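Local coordinates for choline binding protein PCPA (Streptococcus pneumoniae, PDB 4CP6) that is a pneumococcal choline-binding surface protein and vaccine antigen built on leucine-rich repeats, which probably attaches to choline of the cell wall, at residues I24-L29 with T59-I64; D228-S233 with T237-Y242. One frame throughout, in Å; residues are numbered along the deposited sequence.

Both contacts are largely buried, yet they sit in different parts of the elongated leucine-rich-repeat chain, with centres 42 Å apart and nearest atoms about 29 Å apart. Interaction 1 belongs to the N-terminal end, where strand 24-32 meets the turn before strand 63-66 and the start of that strand; interaction 2, nearer the middle of the chain, is a hairpin of neighbouring strands 230-233 and 238-241. They share no element of structure. Their chemistry differs accordingly: no hydrogen bond crosses interaction 1, which rests mainly on one tyrosine ring against proline and isoleucine, whereas interaction 2 is stitched by five hydrogen bonds and flanked by apolar side chains.

Interaction 1 of 2, residues I24-L29 with T59-I64; sequences IKYKVL and TIPTKI
Tyr26 reaches from strand 24-32 to Pro61 and Ile64, packing the N-terminal antiparallel strands against the turn after strand 57-59 and the start of strand 63-66, at one end of the leucine-rich-repeat solenoid. The two backbones stay far apart, with 8.8 Å from Tyr26 CA to Ile64 CA, and the side chains bridge the gap. Ile64 lies over one face of the tyrosine ring. Its CG2 stands 3.9 Å from the centroid of the Tyr26 ring and 19° off the ring normal, a CH-pi contact offset toward the CE1-CZ rim, on the hydroxyl side. The other branch works nearer the root of the tyrosine, Ile64 CD1 coming to 3.9 Å from Tyr26 CG. With CG1 set between backbone N and carbonyl carbon (chi1 69°), Ile64 lays both branches along the same ring. Outside the contact, Ile64 also touches Ile19 and Gln21 of strand 18-21 and Phe71 of strand 69-76, so this residue joins several strands of the mixed N-terminal sheet. Pro61 meets the far end of the tyrosine, the two side chains crossing at about a right angle. Ile24, two residues earlier on the same strand, adds a looser apolar touch through CD1, 4.3 Å from Pro61 CG. The phenolic oxygen itself rests on proline carbons, Tyr26 OH lying 3.3 Å from Pro61 CG and 3.5 Å from Pro61 CB.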
loop_
_atom_site.group_PDB
_atom_site.type_symbol
_atom_site.label_atom_id
_atom_site.label_comp_id
_atom_site.label_asym_id
_atom_site.label_seq_id
_atom_site.Cartn_x
_atom_site.Cartn_y
_atom_site.Cartn_z
ATOM N N ILE A 24 21.822 -17.447 23.267
ATOM C CA ILE A 24 21.576 -16.836 21.962
ATOM C C ILE A 24 22.257 -17.777 20.966
ATOM O O ILE A 24 23.455 -18.074 21.111
ATOM C CB ILE A 24 22.083 -15.375 21.830
ATOM C CG1 ILE A 24 21.362 -14.439 22.838
ATOM C CG2 ILE A 24 21.901 -14.857 20.378
ATOM C CD1 ILE A 24 21.827 -12.953 22.870
ATOM N N LYS A 25 21.523 -18.210 19.938
ATOM C CA LYS A 25 22.083 -19.044 18.887
ATOM C C LYS A 25 22.549 -18.162 17.740
ATOM O O LYS A 25 21.870 -17.180 17.404
ATOM C CB LYS A 25 21.042 -20.041 18.361
ATOM C CG LYS A 25 20.701 -21.114 19.379
ATOM C CD LYS A 25 19.573 -22.013 18.881
ATOM C CE LYS A 25 19.283 -23.174 19.814
ATOM N NZ LYS A 25 18.776 -22.704 21.136
ATOM N N TYR A 26 23.678 -18.520 17.140
ATOM C CA TYR A 26 24.286 -17.869 15.987
ATOM C C TYR A 26 24.570 -18.939 14.947
ATOM O O TYR A 26 24.960 -20.058 15.306
ATOM C CB TYR A 26 25.606 -17.196 16.368
ATOM C CG TYR A 26 25.457 -16.165 17.455
ATOM C CD1 TYR A 26 25.521 -16.527 18.799
ATOM C CD2 TYR A 26 25.293 -14.819 17.146
ATOM C CE1 TYR A 26 25.422 -15.576 19.807
ATOM C CE2 TYR A 26 25.157 -13.861 18.149
ATOM C CZ TYR A 26 25.256 -14.240 19.478
ATOM O OH TYR A 26 25.123 -13.286 20.462
ATOM N N LYS A 27 24.396 -18.620 13.660
ATOM C CA LYS A 27 24.669 -19.597 12.623
ATOM C C LYS A 27 25.771 -19.076 11.720
ATOM O O LYS A 27 25.700 -17.941 11.279
ATOM C CB LYS A 27 23.371 -19.913 11.846
ATOM C CG LYS A 27 23.522 -20.958 10.760
ATOM C CD LYS A 27 22.180 -21.300 10.159
ATOM C CE LYS A 27 22.332 -22.276 9.024
ATOM N NZ LYS A 27 21.022 -22.873 8.648
ATOM N N VAL A 28 26.832 -19.875 11.502
ATOM C CA VAL A 28 27.991 -19.500 10.710
ATOM C C VAL A 28 27.597 -19.318 9.257
ATOM O O VAL A 28 27.007 -20.221 8.641
ATOM C CB VAL A 28 29.144 -20.534 10.873
ATOM C CG1 VAL A 28 30.346 -20.141 10.018
ATOM C CG2 VAL A 28 29.548 -20.673 12.352
ATOM N N LEU A 29 27.929 -18.139 8.743
ATOM C CA LEU A 29 27.676 -17.770 7.349
ATOM C C LEU A 29 28.910 -17.997 6.494
ATOM O O LEU A 29 28.802 -18.510 5.371
ATOM C CB LEU A 29 27.198 -16.314 7.253
ATOM C CG LEU A 29 25.921 -15.945 7.973
ATOM C CD1 LEU A 29 25.704 -14.459 7.875
ATOM C CD2 LEU A 29 24.709 -16.687 7.398
ATOM N N THR A 59 20.995 -4.654 23.536
ATOM C CA THR A 59 21.935 -4.442 22.449
ATOM C C THR A 59 22.282 -5.773 21.796
ATOM O O THR A 59 22.673 -6.726 22.476
ATOM C CB THR A 59 23.201 -3.707 22.937
ATOM O OG1 THR A 59 22.789 -2.444 23.444
ATOM C CG2 THR A 59 24.229 -3.474 21.807
ATOM N N ILE A 60 22.125 -5.856 20.481
ATOM C CA ILE A 60 22.486 -7.068 19.766
ATOM C C ILE A 60 23.998 -7.209 19.816
ATOM O O ILE A 60 24.721 -6.265 19.463
ATOM C CB ILE A 60 22.017 -7.021 18.294
ATOM C CG1 ILE A 60 20.506 -6.956 18.225
ATOM C CG2 ILE A 60 22.544 -8.240 17.504
ATOM C CD1 ILE A 60 19.942 -6.662 16.751
ATOM N N PRO A 61 24.511 -8.397 20.221
ATOM C CA PRO A 61 25.966 -8.583 20.208
ATOM C C PRO A 61 26.592 -8.406 18.813
ATOM O O PRO A 61 25.917 -8.614 17.795
ATOM C CB PRO A 61 26.140 -9.999 20.783
ATOM C CG PRO A 61 24.893 -10.221 21.603
ATOM C CD PRO A 61 23.822 -9.595 20.752
ATOM N N THR A 62 27.867 -8.018 18.760
ATOM C CA THR A 62 28.551 -7.732 17.496
ATOM C C THR A 62 29.626 -8.739 17.121
ATOM O O THR A 62 30.040 -8.818 15.954
ATOM C CB THR A 62 29.096 -6.286 17.500
ATOM O OG1 THR A 62 29.680 -5.984 16.235
ATOM C CG2 THR A 62 30.148 -6.029 18.603
ATOM N N LYS A 63 30.124 -9.468 18.125
ATOM C CA LYS A 63 31.245 -10.367 17.925
ATOM C C LYS A 63 31.122 -11.528 18.875
ATOM O O LYS A 63 30.734 -11.349 20.039
ATOM C CB LYS A 63 32.535 -9.575 18.239
ATOM C CG LYS A 63 33.853 -10.317 18.034
ATOM C CD LYS A 63 35.051 -9.388 18.231
ATOM C CE LYS A 63 35.501 -9.270 19.668
ATOM N NZ LYS A 63 36.669 -8.361 19.795
ATOM N N ILE A 64 31.437 -12.726 18.378
ATOM C CA ILE A 64 31.484 -13.923 19.220
ATOM C C ILE A 64 32.802 -14.613 18.948
ATOM O O ILE A 64 33.348 -14.526 17.838
ATOM C CB ILE A 64 30.269 -14.855 19.142
ATOM C CG1 ILE A 64 30.188 -15.547 17.771
ATOM C CG2 ILE A 64 28.951 -14.126 19.543
ATOM C CD1 ILE A 64 29.346 -16.741 17.746
#

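Interaction 2 of 2, residues D228-S233 with T237-Y242; sequences DGVLFS and TQLIYY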
loop_
_atom_site.group_PDB
_atom_site.type_symbol
_atom_site.label_atom_id
_atom_site.label_comp_id
_atom_site.label_asym_id
_atom_site.label_seq_id
_atom_site.Cartn_x
_atom_site.Cartn_y
_atom_site.Cartn_z
ATOM N N ASP A 228 2.525 19.970 -3.222
ATOM C CA ASP A 228 1.517 20.188 -2.179
ATOM C C ASP A 228 1.242 18.895 -1.394
ATOM O O ASP A 228 0.121 18.631 -0.934
ATOM C CB ASP A 228 0.244 20.848 -2.758
ATOM C CG ASP A 228 0.511 22.235 -3.326
ATOM O OD1 ASP A 228 1.241 23.015 -2.671
ATOM O OD2 ASP A 228 0.027 22.524 -4.438
ATOM N N GLY A 229 2.310 18.127 -1.217
ATOM C CA GLY A 229 2.301 16.905 -0.426
ATOM C C GLY A 229 1.834 15.667 -1.166
ATOM O O GLY A 229 1.838 14.588 -0.570
ATOM N N VAL A 230 1.505 15.804 -2.454
ATOM C CA VAL A 230 1.058 14.703 -3.333
ATOM C C VAL A 230 2.254 14.139 -4.064
ATOM O O VAL A 230 3.023 14.903 -4.654
ATOM C CB VAL A 230 -0.030 15.178 -4.327
ATOM C CG1 VAL A 230 -0.556 14.015 -5.164
ATOM C CG2 VAL A 230 -1.191 15.826 -3.572
ATOM N N LEU A 231 2.423 12.811 -4.025
ATOM C CA LEU A 231 3.558 12.149 -4.653
ATOM C C LEU A 231 3.279 11.781 -6.103
ATOM O O LEU A 231 2.294 11.098 -6.390
ATOM C CB LEU A 231 3.926 10.906 -3.837
ATOM C CG LEU A 231 5.070 10.048 -4.349
ATOM C CD1 LEU A 231 6.419 10.770 -4.241
ATOM C CD2 LEU A 231 5.140 8.759 -3.532
ATOM N N PHE A 232 4.170 12.205 -7.016
ATOM C CA PHE A 232 4.123 11.932 -8.430
ATOM C C PHE A 232 5.458 11.371 -8.893
ATOM O O PHE A 232 6.492 11.555 -8.234
ATOM C CB PHE A 232 3.957 13.258 -9.200
ATOM C CG PHE A 232 2.604 13.924 -9.121
ATOM C CD1 PHE A 232 2.287 14.756 -8.058
ATOM C CD2 PHE A 232 1.642 13.683 -10.088
ATOM C CE1 PHE A 232 1.048 15.395 -7.998
ATOM C CE2 PHE A 232 0.400 14.319 -10.027
ATOM C CZ PHE A 232 0.107 15.151 -8.965
ATOM N N SER A 233 5.461 10.810 -10.087
ATOM C CA SER A 233 6.717 10.577 -10.801
ATOM C C SER A 233 7.267 11.983 -11.154
ATOM O O SER A 233 6.502 12.950 -11.253
ATOM C CB SER A 233 6.490 9.797 -12.087
ATOM O OG SER A 233 5.539 10.427 -12.943
ATOM N N THR A 237 3.553 12.237 -14.930
ATOM C CA THR A 237 2.654 11.349 -15.666
ATOM C C THR A 237 1.943 10.369 -14.743
ATOM O O THR A 237 0.877 9.861 -15.107
ATOM C CB THR A 237 3.365 10.602 -16.778
ATOM O OG1 THR A 237 4.362 9.711 -16.240
ATOM C CG2 THR A 237 3.942 11.554 -17.824
ATOM N N GLN A 238 2.536 10.078 -13.569
ATOM C CA GLN A 238 1.934 9.130 -12.625
ATOM C C GLN A 238 1.640 9.844 -11.346
ATOM O O GLN A 238 2.572 10.368 -10.719
ATOM C CB GLN A 238 2.877 7.921 -12.357
ATOM C CG GLN A 238 3.353 7.202 -13.632
ATOM C CD GLN A 238 4.384 6.138 -13.395
ATOM O OE1 GLN A 238 5.571 6.309 -13.703
ATOM N NE2 GLN A 238 3.934 4.984 -12.932
ATOM N N LEU A 239 0.367 9.870 -10.918
ATOM C CA LEU A 239 0.020 10.361 -9.600
ATOM C C LEU A 239 0.089 9.093 -8.745
ATOM O O LEU A 239 -0.734 8.176 -8.897
ATOM C CB LEU A 239 -1.363 11.046 -9.573
ATOM C CG LEU A 239 -1.674 11.800 -8.296
ATOM C CD1 LEU A 239 -2.837 12.797 -8.539
ATOM C CD2 LEU A 239 -1.991 10.843 -7.101
ATOM N N ILE A 240 1.129 9.019 -7.894
ATOM C CA ILE A 240 1.388 7.809 -7.138
ATOM C C ILE A 240 0.564 7.766 -5.853
ATOM O O ILE A 240 -0.039 6.731 -5.552
ATOM C CB ILE A 240 2.902 7.672 -6.854
ATOM C CG1 ILE A 240 3.684 7.602 -8.184
ATOM C CG2 ILE A 240 3.212 6.416 -5.983
ATOM C CD1 ILE A 240 5.205 7.715 -8.029
ATOM N N TYR A 241 0.587 8.852 -5.062
ATOM C CA TYR A 241 -0.137 8.815 -3.800
ATOM C C TYR A 241 -0.601 10.171 -3.370
ATOM O O TYR A 241 0.214 11.100 -3.255
ATOM C CB TYR A 241 0.703 8.149 -2.692
ATOM C CG TYR A 241 -0.100 7.976 -1.416
ATOM C CD1 TYR A 241 -1.268 7.208 -1.400
ATOM C CD2 TYR A 241 0.270 8.626 -0.239
ATOM C CE1 TYR A 241 -2.032 7.082 -0.242
ATOM C CE2 TYR A 241 -0.457 8.463 0.935
ATOM C CZ TYR A 241 -1.618 7.711 0.926
ATOM O OH TYR A 241 -2.383 7.611 2.073
ATOM N N TYR A 242 -1.922 10.283 -3.086
ATOM C CA TYR A 242 -2.530 11.488 -2.552
ATOM C C TYR A 242 -2.744 11.197 -1.063
ATOM O O TYR A 242 -3.549 10.313 -0.712
ATOM C CB TYR A 242 -3.849 11.723 -3.257
ATOM C CG TYR A 242 -4.463 13.065 -2.905
ATOM C CD1 TYR A 242 -5.213 13.228 -1.742
ATOM C CD2 TYR A 242 -4.363 14.146 -3.775
ATOM C CE1 TYR A 242 -5.821 14.445 -1.439
ATOM C CE2 TYR A 242 -4.974 15.365 -3.485
ATOM C CZ TYR A 242 -5.682 15.512 -2.311
ATOM O OH TYR A 242 -6.314 16.706 -2.055
#
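A classic beta bulge marks this antiparallel hairpin of strands 230-233 and 238-241, in which Ile240 and Tyr241 both face Leu231. In the mixed sheet, Phe232 is backbone-bonded to Ala225 of strand 224-227 and Leu239 to Glu259 of strand 259-260, where parallel pairing begins. Leu231 O accepts from both bulge residues, at 2.8 Å from Ile240 N and 3.1 Å from Tyr241 N; the Ile240 bond is the more bent, with 140° at its hydrogen against 164°. Leu231 N completes the pair by donating to Tyr241 O. Past the bulge the register has moved by one residue, and Phe232 stands beside Leu239 as a non-hydrogen-bonded pair. With CG beside the backbone N (chi1 -72°), the Phe232 ring swings across the hairpin until CE2 is 3.7 Å from Leu239 CG. Val230 packs on this face too: CG1 lies against Tyr241 O and Leu239 CD2, while CG2 approaches Tyr242 CD2 to 3.6 Å. On the other side, Leu231 CD2 meets Ile240 CG2 at 3.9 Å. Toward the turn, Ser233 N donates to Gln238 O in the carbonyl plane, and Ser233 OG takes the N-H of Gln238 at 3.1 Å. Asp235 OD1 is hydrogen-bonded to both Ser233 OG and Thr237 OG1. At the bulge, backbone bonds alone thus serve Leu231 and the amides of Ile240 and Tyr241; toward the turn, a backbone bond and side-chain oxygens share the work.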